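Putative periplasmic protein (PDB 3OE3) probably inhibits host C-type lysozymes in the periplasm, as a small beta-barrel protein of the MliC/PliC family, and so defends the bacterium against them. Local coordinates at residues C[23-26]-C[27-31]. Residues are numbered along the deposited sequence; the frame is centred on the assembly and turned at random.
Sequences VNTE and AGNAY
The beta hairpin joining strands 16-24 and 30-36 is closed by a type I turn from Thr-25 to Gly-28, followed by a G1 bulge in which Gly-28 and Asn-29 together face Thr-25. Gly-28 N donates to Thr-25 O at 2.9 Å, approaching from above the carbonyl plane. Thr-25 N in turn donates to Asn-29 O, also at 2.9 Å but in the carbonyl plane. Gly-28 has a positive phi of 100°, a conformation that suits a residue without a side chain. Thr-25 O is taken by Gly-28 N, and Asn-29 N bonds instead to the threonine hydroxyl, OG1, at 3.1 Å. A chi1 of 74° places OG1 between the backbone N and the carbonyl carbon, facing that amide, while CG2 points to the edge of the Tyr-31 ring.

Beyond the turn, where the strands pair, Val-23 and Tyr-31 form an antiparallel hydrogen-bonded pair, with Val-23 N to Tyr-31 O at 3.0 Å and Tyr-31 N to Val-23 O at 2.9 Å. On their shared face of the sheet, Val-23 CG1 lies 4.0 Å from Tyr-31 CD1, approaching the ring at a slant. Asn-24 and Ala-30, the non-hydrogen-bonded pair, point to the other face. There Asn-24 OD1 lies 3.7 Å from Ala-30 CB and accepts a hydrogen bond from a water 2.7 Å away, which also donates a weak one to Asn-29 O.

Glu-4 of the second subunit accepts hydrogen bonds from Asn-29 ND2 and Tyr-31 OH, placing the loop at the dimer interface. Within the same chain, Glu-4 binds Glu-26 N through its carboxylate. Here a threonine side chain reinforces the three-residue, 3:5 hairpin loop with type I turn and G1 bulge, a classic beta-hairpin connection, here linking neighbouring strands of the antiparallel barrel.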
loop_
_atom_site.group_PDB
_atom_site.type_symbol
_atom_site.label_atom_id
_atom_site.label_comp_id
_atom_site.label_asym_id
_atom_site.label_seq_id
_atom_site.Cartn_x
_atom_site.Cartn_y
_atom_site.Cartn_z
ATOM N N VAL C 23 -7.826 -1.260 2.677
ATOM C CA VAL C 23 -7.823 -2.203 3.792
ATOM C C VAL C 23 -9.103 -1.976 4.578
ATOM O O VAL C 23 -9.365 -0.877 5.064
ATOM C CB VAL C 23 -6.618 -1.982 4.714
ATOM C CG1 VAL C 23 -6.642 -2.989 5.896
ATOM C CG2 VAL C 23 -5.317 -2.099 3.913
ATOM N N ASN C 24 -9.922 -3.011 4.665
ATOM C CA ASN C 24 -11.164 -2.920 5.400
ATOM C C ASN C 24 -11.202 -4.098 6.348
ATOM O O ASN C 24 -11.483 -5.213 5.923
ATOM C CB ASN C 24 -12.346 -2.975 4.438
ATOM C CG ASN C 24 -12.488 -1.705 3.636
ATOM O OD1 ASN C 24 -12.832 -0.662 4.182
ATOM N ND2 ASN C 24 -12.217 -1.785 2.343
ATOM N N THR C 25 -10.914 -3.854 7.620
ATOM C CA THR C 25 -10.720 -4.971 8.548
ATOM C C THR C 25 -12.062 -5.580 8.926
ATOM O O THR C 25 -13.115 -4.953 8.771
ATOM C CB THR C 25 -9.956 -4.569 9.838
ATOM O OG1 THR C 25 -10.809 -3.810 10.699
ATOM C CG2 THR C 25 -8.696 -3.742 9.507
ATOM N N GLU C 26 -12.006 -6.813 9.406
ATOM C CA GLU C 26 -13.198 -7.531 9.830
ATOM C C GLU C 26 -14.018 -6.751 10.858
ATOM O O GLU C 26 -15.250 -6.829 10.866
ATOM C CB GLU C 26 -12.793 -8.890 10.391
ATOM C CG GLU C 26 -12.010 -9.734 9.409
ATOM C CD GLU C 26 -11.376 -10.946 10.055
ATOM O OE1 GLU C 26 -10.747 -10.801 11.127
ATOM O OE2 GLU C 26 -11.500 -12.047 9.480
ATOM N N ALA C 27 -13.339 -5.998 11.717
ATOM C CA ALA C 27 -14.016 -5.235 12.765
ATOM C C ALA C 27 -14.527 -3.883 12.271
ATOM O O ALA C 27 -15.174 -3.150 13.019
ATOM C CB ALA C 27 -13.102 -5.045 13.959
ATOM N N GLY C 28 -14.223 -3.551 11.021
ATOM C CA GLY C 28 -14.760 -2.349 10.397
ATOM C C GLY C 28 -13.852 -1.125 10.332
ATOM O O GLY C 28 -14.333 -0.016 10.107
ATOM N N ASN C 29 -12.548 -1.307 10.519
ATOM C CA ASN C 29 -11.616 -0.200 10.365
ATOM C C ASN C 29 -11.209 -0.071 8.910
ATOM O O ASN C 29 -11.145 -1.062 8.197
ATOM C CB ASN C 29 -10.388 -0.393 11.256
ATOM C CG ASN C 29 -10.722 -0.271 12.729
ATOM O OD1 ASN C 29 -11.732 0.329 13.093
ATOM N ND2 ASN C 29 -9.877 -0.841 13.583
ATOM N N ALA C 30 -10.951 1.152 8.471
ATOM C CA ALA C 30 -10.667 1.401 7.054
ATOM C C ALA C 30 -9.408 2.219 6.842
ATOM O O ALA C 30 -9.198 3.237 7.503
ATOM C CB ALA C 30 -11.863 2.099 6.383
ATOM N N TYR C 31 -8.581 1.763 5.902
ATOM C CA TYR C 31 -7.353 2.454 5.528
ATOM C C TYR C 31 -7.243 2.414 4.016
ATOM O O TYR C 31 -7.950 1.648 3.347
ATOM C CB TYR C 31 -6.118 1.785 6.143
ATOM C CG TYR C 31 -6.223 1.550 7.632
ATOM C CD1 TYR C 31 -6.783 0.378 8.126
ATOM C CD2 TYR C 31 -5.735 2.474 8.543
ATOM C CE1 TYR C 31 -6.883 0.152 9.485
ATOM C CE2 TYR C 31 -5.823 2.247 9.913
ATOM C CZ TYR C 31 -6.402 1.086 10.373
ATOM O OH TYR C 31 -6.506 0.818 11.731
HETATM O O HOH W 1 -10.865 1.323 3.246
HETATM O O HOH W 2 -14.034 -0.885 6.587
#